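Local coordinates for protein UDP-N-acetylglucosamine 2-epimerase (Listeria monocytogenes, PDB 3OT5) that probably catalyses the reversible epimerisation at C2 that interconverts UDP-N-acetylglucosamine and UDP-N-acetylmannosamine, at residues L71-E76 against P289-D294; G147-N152 against L185-D190; Q179-L184 against P398-V403; K211-P216 against F295-R300. One frame throughout, in Å; residues are numbered along the deposited sequence.

Contact 1: L71-E76 against P289-D294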
# COMPACT_ATOMS: atom_id res chain seq x y z
N LEU A 71 12.33 8.60 5.85
CA LEU A 71 11.36 7.63 6.38
C LEU A 71 11.40 7.50 7.90
O LEU A 71 10.73 6.64 8.48
CB LEU A 71 11.56 6.24 5.73
CG LEU A 71 12.89 5.50 5.87
CD1 LEU A 71 12.77 4.07 5.35
CD2 LEU A 71 14.02 6.24 5.15
N ASP A 72 12.17 8.36 8.56
CA ASP A 72 12.28 8.33 10.02
C ASP A 72 10.98 8.79 10.70
O ASP A 72 10.79 8.58 11.89
CB ASP A 72 13.48 9.17 10.49
CG ASP A 72 14.84 8.55 10.10
OD1 ASP A 72 14.93 7.31 9.97
OD2 ASP A 72 15.82 9.31 9.97
N GLN A 73 10.10 9.43 9.94
CA GLN A 73 8.82 9.86 10.50
C GLN A 73 7.92 8.64 10.72
O GLN A 73 7.22 8.56 11.73
CB GLN A 73 8.13 10.88 9.58
CG GLN A 73 7.82 10.36 8.18
CD GLN A 73 7.02 11.34 7.34
OE1 GLN A 73 6.71 11.06 6.18
NE2 GLN A 73 6.68 12.49 7.92
N VAL A 74 7.97 7.70 9.77
CA VAL A 74 7.18 6.48 9.84
C VAL A 74 7.65 5.59 10.98
O VAL A 74 6.84 4.99 11.68
CB VAL A 74 7.26 5.66 8.52
CG1 VAL A 74 6.51 4.34 8.65
CG2 VAL A 74 6.73 6.47 7.35
N LEU A 75 8.96 5.49 11.16
CA LEU A 75 9.50 4.66 12.23
C LEU A 75 9.14 5.21 13.60
O LEU A 75 8.93 4.44 14.55
CB LEU A 75 11.02 4.52 12.09
CG LEU A 75 11.49 3.80 10.82
CD1 LEU A 75 13.00 3.76 10.76
CD2 LEU A 75 10.92 2.40 10.75
N GLU A 76 9.06 6.53 13.71
CA GLU A 76 8.69 7.17 14.97
C GLU A 76 7.23 6.84 15.31
O GLU A 76 6.90 6.60 16.47
CB GLU A 76 8.91 8.68 14.88
CG GLU A 76 8.72 9.41 16.20
CD GLU A 76 9.01 10.89 16.08
OE1 GLU A 76 9.16 11.38 14.94
OE2 GLU A 76 9.08 11.56 17.13
N PRO A 289 -0.03 18.39 -1.25
CA PRO A 289 -0.06 16.93 -1.14
C PRO A 289 0.11 16.47 0.31
O PRO A 289 1.00 16.94 1.01
CB PRO A 289 1.14 16.48 -1.98
CG PRO A 289 1.40 17.61 -2.92
CD PRO A 289 1.04 18.85 -2.16
N LEU A 290 -0.78 15.59 0.75
CA LEU A 290 -0.71 15.08 2.11
C LEU A 290 0.22 13.89 2.19
O LEU A 290 0.43 13.18 1.22
CB LEU A 290 -2.09 14.64 2.59
CG LEU A 290 -3.15 15.72 2.75
CD1 LEU A 290 -4.47 15.08 3.11
CD2 LEU A 290 -2.71 16.74 3.81
N ASP A 291 0.78 13.70 3.38
CA ASP A 291 1.64 12.57 3.67
C ASP A 291 0.71 11.37 3.65
O ASP A 291 -0.50 11.51 3.86
CB ASP A 291 2.27 12.76 5.06
CG ASP A 291 3.12 11.57 5.51
OD1 ASP A 291 3.13 10.53 4.83
OD2 ASP A 291 3.77 11.68 6.57
N ALA A 292 1.26 10.19 3.37
CA ALA A 292 0.45 8.97 3.36
C ALA A 292 -0.29 8.83 4.69
O ALA A 292 -1.42 8.34 4.73
CB ALA A 292 1.34 7.75 3.10
N ILE A 293 0.35 9.29 5.77
CA ILE A 293 -0.22 9.22 7.11
C ILE A 293 -1.37 10.21 7.31
O ILE A 293 -2.44 9.82 7.78
CB ILE A 293 0.87 9.43 8.17
CG1 ILE A 293 1.86 8.26 8.09
CG2 ILE A 293 0.26 9.50 9.56
CD1 ILE A 293 3.04 8.39 8.98
N ASP A 294 -1.16 11.47 6.96
CA ASP A 294 -2.25 12.46 7.05
C ASP A 294 -3.39 11.98 6.20
O ASP A 294 -4.56 12.10 6.57
CB ASP A 294 -1.79 13.83 6.59
CG ASP A 294 -0.99 14.57 7.63
OD1 ASP A 294 -1.51 14.76 8.75
OD2 ASP A 294 0.12 15.03 7.31

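Contact 2: G147-N152 against L185-D190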
# COMPACT_ATOMS: atom_id res chain seq x y z
N GLY A 147 4.22 -12.39 -5.26
CA GLY A 147 3.44 -12.86 -6.38
C GLY A 147 2.64 -11.97 -7.29
O GLY A 147 1.93 -12.49 -8.15
N LEU A 148 2.73 -10.64 -7.16
CA LEU A 148 1.99 -9.78 -8.09
C LEU A 148 2.68 -9.92 -9.46
O LEU A 148 3.91 -10.07 -9.53
CB LEU A 148 1.94 -8.32 -7.63
CG LEU A 148 1.24 -8.06 -6.30
CD1 LEU A 148 1.40 -6.61 -5.90
CD2 LEU A 148 -0.26 -8.47 -6.38
N ARG A 149 1.90 -9.93 -10.52
CA ARG A 149 2.45 -10.08 -11.85
C ARG A 149 1.63 -9.38 -12.92
O ARG A 149 0.41 -9.37 -12.88
CB ARG A 149 2.46 -11.57 -12.27
CG ARG A 149 3.27 -12.55 -11.48
CD ARG A 149 4.76 -12.43 -11.69
NE ARG A 149 5.48 -13.47 -10.96
CZ ARG A 149 5.95 -13.34 -9.72
NH1 ARG A 149 5.80 -12.21 -9.04
NH2 ARG A 149 6.57 -14.36 -9.15
N THR A 150 2.35 -8.80 -13.88
CA THR A 150 1.75 -8.23 -15.07
C THR A 150 2.24 -9.14 -16.20
O THR A 150 1.76 -9.06 -17.30
CB THR A 150 2.24 -6.82 -15.35
OG1 THR A 150 3.66 -6.85 -15.57
CG2 THR A 150 1.90 -5.87 -14.18
N TRP A 151 3.22 -9.99 -15.90
CA TRP A 151 3.81 -10.91 -16.88
C TRP A 151 4.52 -10.16 -18.03
O TRP A 151 4.90 -10.75 -19.05
CB TRP A 151 2.77 -11.88 -17.45
CG TRP A 151 1.94 -12.59 -16.39
CD1 TRP A 151 0.62 -12.35 -16.08
CD2 TRP A 151 2.38 -13.60 -15.49
NE1 TRP A 151 0.22 -13.19 -15.07
CE2 TRP A 151 1.28 -13.96 -14.69
CE3 TRP A 151 3.60 -14.25 -15.30
CZ2 TRP A 151 1.37 -14.94 -13.70
CZ3 TRP A 151 3.69 -15.22 -14.32
CH2 TRP A 151 2.58 -15.56 -13.53
N ASN A 152 4.68 -8.84 -17.86
CA ASN A 152 5.37 -8.03 -18.83
C ASN A 152 6.69 -7.57 -18.21
O ASN A 152 6.73 -6.67 -17.39
CB ASN A 152 4.52 -6.84 -19.26
CG ASN A 152 5.19 -6.01 -20.33
OD1 ASN A 152 6.42 -5.89 -20.36
ND2 ASN A 152 4.40 -5.42 -21.19
N LEU A 185 1.87 -20.29 -8.10
CA LEU A 185 1.63 -21.70 -8.42
C LEU A 185 1.86 -21.99 -9.90
O LEU A 185 2.42 -23.03 -10.24
CB LEU A 185 0.22 -22.13 -8.01
CG LEU A 185 -0.04 -22.17 -6.51
CD1 LEU A 185 -1.51 -22.52 -6.24
CD2 LEU A 185 0.89 -23.16 -5.83
N ALA A 186 1.44 -21.07 -10.77
CA ALA A 186 1.60 -21.24 -12.22
C ALA A 186 3.09 -21.29 -12.61
O ALA A 186 3.44 -21.88 -13.63
CB ALA A 186 0.88 -20.13 -12.98
N GLU A 187 3.94 -20.68 -11.79
CA GLU A 187 5.39 -20.71 -12.02
C GLU A 187 6.03 -21.94 -11.37
O GLU A 187 7.25 -22.07 -11.32
CB GLU A 187 6.04 -19.43 -11.51
CG GLU A 187 5.61 -18.18 -12.27
CD GLU A 187 6.10 -16.90 -11.63
OE1 GLU A 187 6.49 -16.93 -10.44
OE2 GLU A 187 6.07 -15.86 -12.31
N GLY A 188 5.20 -22.84 -10.85
CA GLY A 188 5.69 -24.07 -10.24
C GLY A 188 6.20 -23.97 -8.81
O GLY A 188 6.94 -24.85 -8.38
N LYS A 189 5.83 -22.92 -8.07
CA LYS A 189 6.27 -22.82 -6.67
C LYS A 189 5.55 -23.86 -5.81
O LYS A 189 4.43 -24.26 -6.11
CB LYS A 189 6.05 -21.43 -6.06
CG LYS A 189 7.13 -20.39 -6.35
CD LYS A 189 7.25 -20.00 -7.80
CE LYS A 189 8.32 -18.92 -7.96
NZ LYS A 189 8.49 -18.50 -9.36
N ASP A 190 6.22 -24.28 -4.74
CA ASP A 190 5.69 -25.28 -3.82
C ASP A 190 4.53 -24.68 -3.01
O ASP A 190 4.75 -23.78 -2.21
CB ASP A 190 6.82 -25.76 -2.90
CG ASP A 190 6.43 -26.92 -2.01
OD1 ASP A 190 7.32 -27.43 -1.30
OD2 ASP A 190 5.25 -27.34 -2.01

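Contact 3: Q179-L184 against P398-V403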
# COMPACT_ATOMS: atom_id res chain seq x y z
N GLN A 179 -5.05 -14.46 -5.99
CA GLN A 179 -4.48 -14.29 -7.33
C GLN A 179 -2.97 -14.35 -7.32
O GLN A 179 -2.38 -15.02 -8.14
CB GLN A 179 -4.89 -12.94 -7.91
CG GLN A 179 -4.37 -12.63 -9.33
CD GLN A 179 -4.86 -13.63 -10.38
OE1 GLN A 179 -4.37 -14.76 -10.45
NE2 GLN A 179 -5.78 -13.19 -11.23
N ALA A 180 -2.35 -13.62 -6.40
CA ALA A 180 -0.89 -13.62 -6.29
C ALA A 180 -0.38 -15.02 -5.99
O ALA A 180 0.71 -15.41 -6.45
CB ALA A 180 -0.44 -12.64 -5.21
N LYS A 181 -1.15 -15.79 -5.22
CA LYS A 181 -0.77 -17.15 -4.89
C LYS A 181 -0.81 -18.00 -6.15
O LYS A 181 0.15 -18.72 -6.44
CB LYS A 181 -1.67 -17.75 -3.79
CG LYS A 181 -1.37 -19.21 -3.46
CD LYS A 181 -2.01 -19.64 -2.14
CE LYS A 181 -1.55 -21.03 -1.71
NZ LYS A 181 -1.98 -21.32 -0.30
N GLU A 182 -1.90 -17.90 -6.90
CA GLU A 182 -2.05 -18.63 -8.15
C GLU A 182 -0.92 -18.30 -9.13
O GLU A 182 -0.42 -19.18 -9.81
CB GLU A 182 -3.41 -18.34 -8.77
CG GLU A 182 -4.56 -18.91 -7.97
CD GLU A 182 -5.91 -18.45 -8.44
OE1 GLU A 182 -6.91 -19.11 -8.09
OE2 GLU A 182 -5.99 -17.42 -9.15
N ASN A 183 -0.53 -17.04 -9.21
CA ASN A 183 0.58 -16.64 -10.07
C ASN A 183 1.81 -17.43 -9.70
O ASN A 183 2.52 -17.94 -10.57
CB ASN A 183 0.89 -15.15 -9.92
CG ASN A 183 -0.22 -14.27 -10.49
OD1 ASN A 183 -1.05 -14.73 -11.25
ND2 ASN A 183 -0.21 -13.01 -10.13
N LEU A 184 2.06 -17.55 -8.40
CA LEU A 184 3.22 -18.28 -7.93
C LEU A 184 3.08 -19.76 -8.25
O LEU A 184 4.05 -20.40 -8.64
CB LEU A 184 3.45 -18.02 -6.44
CG LEU A 184 3.93 -16.60 -6.13
CD1 LEU A 184 3.77 -16.25 -4.66
CD2 LEU A 184 5.40 -16.42 -6.61
N PRO A 398 -0.54 -21.71 9.53
CA PRO A 398 -1.67 -20.80 9.44
C PRO A 398 -2.42 -21.00 8.14
O PRO A 398 -1.81 -21.28 7.11
CB PRO A 398 -1.00 -19.43 9.48
CG PRO A 398 0.31 -19.65 8.81
CD PRO A 398 0.73 -21.04 9.20
N GLU A 399 -3.74 -20.87 8.17
CA GLU A 399 -4.52 -21.05 6.97
C GLU A 399 -4.61 -19.69 6.27
O GLU A 399 -4.46 -18.64 6.91
CB GLU A 399 -5.89 -21.63 7.31
CG GLU A 399 -6.58 -22.30 6.13
CD GLU A 399 -7.80 -23.09 6.57
OE1 GLU A 399 -8.53 -22.62 7.48
OE2 GLU A 399 -8.05 -24.17 5.99
N ASP A 400 -4.82 -19.72 4.96
CA ASP A 400 -4.93 -18.50 4.15
C ASP A 400 -6.02 -17.52 4.58
O ASP A 400 -7.02 -17.91 5.18
CB ASP A 400 -5.18 -18.87 2.68
CG ASP A 400 -3.97 -19.48 2.02
OD1 ASP A 400 -2.84 -19.24 2.51
OD2 ASP A 400 -4.13 -20.16 0.99
N PHE A 401 -5.80 -16.25 4.26
CA PHE A 401 -6.78 -15.22 4.55
C PHE A 401 -7.97 -15.49 3.65
O PHE A 401 -7.84 -15.56 2.42
CB PHE A 401 -6.20 -13.82 4.35
CG PHE A 401 -7.24 -12.73 4.31
CD1 PHE A 401 -8.01 -12.43 5.43
CD2 PHE A 401 -7.45 -12.00 3.15
CE1 PHE A 401 -8.98 -11.44 5.39
CE2 PHE A 401 -8.41 -10.99 3.10
CZ PHE A 401 -9.18 -10.71 4.22
N ILE A 402 -9.14 -15.66 4.26
CA ILE A 402 -10.37 -15.98 3.53
C ILE A 402 -11.10 -14.73 3.02
O ILE A 402 -11.58 -13.93 3.82
CB ILE A 402 -11.33 -16.81 4.40
CG1 ILE A 402 -10.63 -18.08 4.91
CG2 ILE A 402 -12.60 -17.16 3.62
CD1 ILE A 402 -11.54 -19.03 5.70
N VAL A 403 -11.17 -14.59 1.70
CA VAL A 403 -11.85 -13.45 1.07
C VAL A 403 -13.29 -13.79 0.70
O VAL A 403 -14.17 -12.94 0.71
CB VAL A 403 -11.11 -12.97 -0.20
CG1 VAL A 403 -11.99 -12.05 -1.02
CG2 VAL A 403 -9.81 -12.30 0.18
OXT VAL A 403 -13.60 -14.94 0.39

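Contact 4: K211-P216 against F295-R300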
# COMPACT_ATOMS: atom_id res chain seq x y z
N LYS A 211 -6.27 8.19 17.12
CA LYS A 211 -7.47 8.18 17.96
C LYS A 211 -8.33 9.40 17.64
O LYS A 211 -9.49 9.28 17.25
CB LYS A 211 -7.04 8.20 19.43
CG LYS A 211 -8.14 8.13 20.48
CD LYS A 211 -7.53 8.41 21.86
CE LYS A 211 -8.52 8.27 23.02
NZ LYS A 211 -8.91 6.86 23.29
N ASP A 212 -7.74 10.58 17.79
CA ASP A 212 -8.43 11.83 17.53
C ASP A 212 -7.54 12.75 16.69
O ASP A 212 -6.88 13.65 17.22
CB ASP A 212 -8.82 12.50 18.85
CG ASP A 212 -9.71 13.70 18.66
OD1 ASP A 212 -9.85 14.19 17.51
OD2 ASP A 212 -10.29 14.16 19.66
N TYR A 213 -7.53 12.51 15.39
CA TYR A 213 -6.72 13.29 14.45
C TYR A 213 -7.14 14.76 14.41
O TYR A 213 -8.31 15.09 14.56
CB TYR A 213 -6.76 12.66 13.06
CG TYR A 213 -5.98 13.39 12.00
CD1 TYR A 213 -4.59 13.30 11.95
CD2 TYR A 213 -6.63 14.13 11.01
CE1 TYR A 213 -3.87 13.96 10.95
CE2 TYR A 213 -5.92 14.78 10.01
CZ TYR A 213 -4.54 14.70 9.98
OH TYR A 213 -3.83 15.35 8.99
N HIS A 214 -6.15 15.60 14.16
CA HIS A 214 -6.26 17.06 14.16
C HIS A 214 -6.09 17.77 12.81
O HIS A 214 -5.00 17.77 12.25
CB HIS A 214 -5.13 17.55 15.07
CG HIS A 214 -3.79 16.95 14.71
ND1 HIS A 214 -3.40 15.70 15.15
CD2 HIS A 214 -2.79 17.41 13.92
CE1 HIS A 214 -2.20 15.42 14.65
NE2 HIS A 214 -1.81 16.44 13.91
N HIS A 215 -7.15 18.39 12.29
CA HIS A 215 -7.03 19.17 11.05
C HIS A 215 -8.26 20.08 10.88
O HIS A 215 -9.38 19.58 10.87
CB HIS A 215 -6.87 18.30 9.80
CG HIS A 215 -6.40 19.07 8.60
ND1 HIS A 215 -7.19 19.98 7.94
CD2 HIS A 215 -5.21 19.06 7.95
CE1 HIS A 215 -6.51 20.50 6.93
NE2 HIS A 215 -5.31 19.95 6.91
N PRO A 216 -8.04 21.40 10.73
CA PRO A 216 -9.11 22.41 10.59
C PRO A 216 -10.29 21.99 9.73
O PRO A 216 -11.44 22.06 10.17
CB PRO A 216 -8.39 23.61 9.93
CG PRO A 216 -7.02 23.11 9.54
CD PRO A 216 -6.71 22.00 10.48
N PHE A 295 -3.04 11.41 5.05
CA PHE A 295 -4.02 10.91 4.12
C PHE A 295 -4.87 9.80 4.73
O PHE A 295 -6.09 9.79 4.56
CB PHE A 295 -3.35 10.42 2.84
CG PHE A 295 -4.33 10.07 1.77
CD1 PHE A 295 -4.80 11.05 0.91
CD2 PHE A 295 -4.81 8.79 1.63
CE1 PHE A 295 -5.72 10.74 -0.07
CE2 PHE A 295 -5.73 8.47 0.66
CZ PHE A 295 -6.18 9.45 -0.20
N HIS A 296 -4.24 8.86 5.44
CA HIS A 296 -5.03 7.80 6.07
C HIS A 296 -6.06 8.40 7.03
O HIS A 296 -7.20 7.94 7.12
CB HIS A 296 -4.18 6.77 6.83
CG HIS A 296 -3.28 5.95 5.95
ND1 HIS A 296 -2.07 5.45 6.38
CD2 HIS A 296 -3.40 5.59 4.65
CE1 HIS A 296 -1.50 4.78 5.39
NE2 HIS A 296 -2.28 4.85 4.33
N ASN A 297 -5.64 9.44 7.75
CA ASN A 297 -6.51 10.12 8.70
C ASN A 297 -7.67 10.87 8.03
O ASN A 297 -8.77 10.93 8.57
CB ASN A 297 -5.67 10.98 9.64
CG ASN A 297 -4.83 10.12 10.59
OD1 ASN A 297 -5.32 9.63 11.62
ND2 ASN A 297 -3.55 9.96 10.27
N PHE A 298 -7.42 11.43 6.84
CA PHE A 298 -8.49 12.09 6.09
C PHE A 298 -9.42 11.04 5.55
O PHE A 298 -10.64 11.17 5.59
CB PHE A 298 -7.94 12.92 4.92
CG PHE A 298 -7.63 14.33 5.28
CD1 PHE A 298 -8.50 15.35 4.90
CD2 PHE A 298 -6.51 14.65 6.03
CE1 PHE A 298 -8.24 16.66 5.22
CE2 PHE A 298 -6.24 15.96 6.37
CZ PHE A 298 -7.12 16.97 5.97
N LEU A 299 -8.80 9.98 5.06
CA LEU A 299 -9.50 8.87 4.49
C LEU A 299 -10.51 8.35 5.51
O LEU A 299 -11.68 8.13 5.18
CB LEU A 299 -8.47 7.79 4.12
CG LEU A 299 -8.81 6.75 3.08
CD1 LEU A 299 -9.17 7.44 1.76
CD2 LEU A 299 -7.64 5.81 2.90
N ARG A 300 -10.08 8.22 6.76
CA ARG A 300 -10.98 7.70 7.81
C ARG A 300 -12.30 8.45 7.94
O ARG A 300 -13.34 7.83 8.18
CB ARG A 300 -10.29 7.66 9.18
CG ARG A 300 -11.23 7.18 10.29
CD ARG A 300 -10.53 6.90 11.58
NE ARG A 300 -11.47 6.46 12.60
CZ ARG A 300 -11.90 5.21 12.76
NH1 ARG A 300 -12.76 4.92 13.73
NH2 ARG A 300 -11.48 4.23 11.95

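Contact 1: L71-E76 against P289-D294
Gln73 and Asp291 reach toward each other from opposite directions, their amide and carboxylate planes turned just 12° apart. The nearest atoms, Gln73 OE1 and Asp291 OD2, are 3.0 Å apart, yet as modelled both are acceptors. Gln73 NE2 lies 3.3 Å from the same Asp291 OD2 but is poorly angled, so the pair cannot be counted as a hydrogen bond. Gln73 CG sits between the backbone N and the carbonyl carbon (chi1 60°), and from there the extended chain carries the amide across the gap. Beside this polar pair, Val74 CG2 and Ile293 CD1 approach to 4.5 Å, a loose apolar touch.

The carboxylate has firmer partners. At the N-cap of helix 292-301, Asp291 OD1 accepts from Ile293 N at 3.2 Å with an N-H...O angle of 165°, the donor standing well above the carboxylate plane. The same oxygen forms a salt bridge with Arg37 of helix 37-51, which also touches Gln73 and Val74. The chemistry thus implies that Asp291 is fixed mainly by its capping bond and by Arg37, while the approach of Gln73 to Asp291 OD2, where the two Rossmann-like domains face each other, is not a bond as modelled.

Contact 2: G147-N152 against L185-D190
Arg149 and Glu187 form a two-pronged salt bridge, the guanidinium presenting its NE side edge-on to the carboxylate. Arg149 NE donates to Glu187 OE2 at 2.8 Å, nearly straight at 174°, and Arg149 NH2 donates to Glu187 OE1 at 2.9 Å. Both oxygens are met on the syn side and lie close to the guanidinium plane, so the two bonds fix the rotation of each group. A bend in the arginine chain at chi2 (-73°) helps turn that side to its partner. Lys189 NZ extends the ionic network, reaching Glu187 OE1 at 2.8 Å from above the carboxylate plane; OE1 therefore accepts from two cations, which would be expected to favour the ionised carboxylate. A further bond, Arg149 NH1 to Leu148 O at 2.9 Å, ties the guanidinium back to its own loop.

Trp151 adds a van der Waals approach. Its indole rim atom CZ3 lies 3.2 Å from Glu187 OE2, with ring and carboxylate planes 84° apart, while Arg149 CB sits over the centre of one indole face. Among backbone groups, Thr150 N and Trp151 N are both held by Glu160.

Glu187 and Lys189 flank Gly188, the positive-phi C-prime residue of the Schellman motif that ends helix 178-186. The arrangement is a surface salt-bridge network joining a helix C-terminus to the loop after strand 140-144.

Contact 3: Q179-L184 against P398-V403
Lys181 extends its chain from helix 178-186 to the carboxylate of Asp400, where its last two methylenes and its ammonium group gather round a single oxygen. Asp400 OD2 accepts from Lys181 NZ at 2.8 Å through its syn lone pair, on the side of the other oxygen; Lys181 CD and CE each come within 3.8 Å of the same OD2. Asp400 OD1 is 3.6 Å from Lys181 NZ, so the salt bridge is one-pronged rather than shared between the oxygens.

The CA atoms of Lys181 and Asp400 are 10.0 Å apart, and the two side chains span that distance from opposite directions. The lysine has CG anti to its own amide nitrogen (chi1 177°), with the remaining torsions all extended. This pair alone brings the segments within touching distance, and together they bury 71 Å².

Each charged group has a further partner on the neighbouring strand 194-196. Asp400 OD1 accepts from Val196 N, while Lys181 NZ makes a weak hydrogen bond to Ile194 O. The side chain of Lys181 also touches Val196, to which Phe401 is joined by backbone hydrogen bonds.

Strand 194-196 is an outermost strand of the seven-stranded parallel sheet, and the C-terminal tail after helix 380-392 runs beside it. The salt bridge thus ties a helix of the N-terminal Rossmann-like domain to the end of the chain, consistent with the GT-B-like fold of this family, in which the C-terminal part crosses back to the first domain.

Contact 4: K211-P216 against F295-R300
Asn297 is the first residue of helix segment 295-300 to make substantial contact with the loop, laying its CB over the face of the Tyr213 ring. The CB is 3.4 Å from the Tyr213 ring centroid and 12° off the ring normal, a CH-pi contact. The amide continues across the same face nearly parallel to the ring, with Asn297 CG 3.5 Å from Tyr213 CD1. Its polar end is held by other bonds: ND2 donates to Ile293 O and Thr208 O, and OD1 accepts from Gln210 N.

Phe298 follows, bringing the CE2-CZ rim of its ring against both His215 and Tyr213. Its CZ rises over the centre of the His215 imidazole, 3.4 Å from His215 CG. Centroids 4.7 Å apart and planes at 76° define a T-shaped pair with the phenylalanine supplying the edge. With CG anti to the backbone N (chi1 -165°), the imidazole reaches the helix side, while its ND1 caps the following helix at Ile217 N. Phe298 CE2 lies 3.6 Å from Tyr213 OH, at the edge of both rings, and 3.8 Å from Tyr213 CE2.

Tyr213 OH meets Asp294 OD1, one turn before Phe298, in a probable hydrogen bond modelled unusually short. Leu218 of helix 216-219 touches both Tyr213 and Phe298, so the loop between helices 200-208 and 216-219 lies along one flank of helix 292-301, whose Phe295 and Leu299 pack on strand 225-229.

Overall arrangement
The four contacts form two pairs on opposite sides of the chain's centre. Contacts 1 and 4 share helix 292-301, with centres 13 Å apart; Leu290 CD1 packs 3.6 Å from Phe298 CD2. Contacts 2 and 3 share helix 178-186, with centres 12 Å apart, and Gly147 O lies 3.0 Å from Asn183 ND2, a probable hydrogen bond. Between the pairs nothing touches: the nearest atoms of contacts 2 and 4 remain about 16 Å apart. Contacts 1 and 3 involve parts over 200 residues apart in sequence. In this family the active site lies between the two Rossmann-like domains; contact 1 joins them, contact 3 ties the C-terminal tail to the first and, like contact 2, lies at the surface.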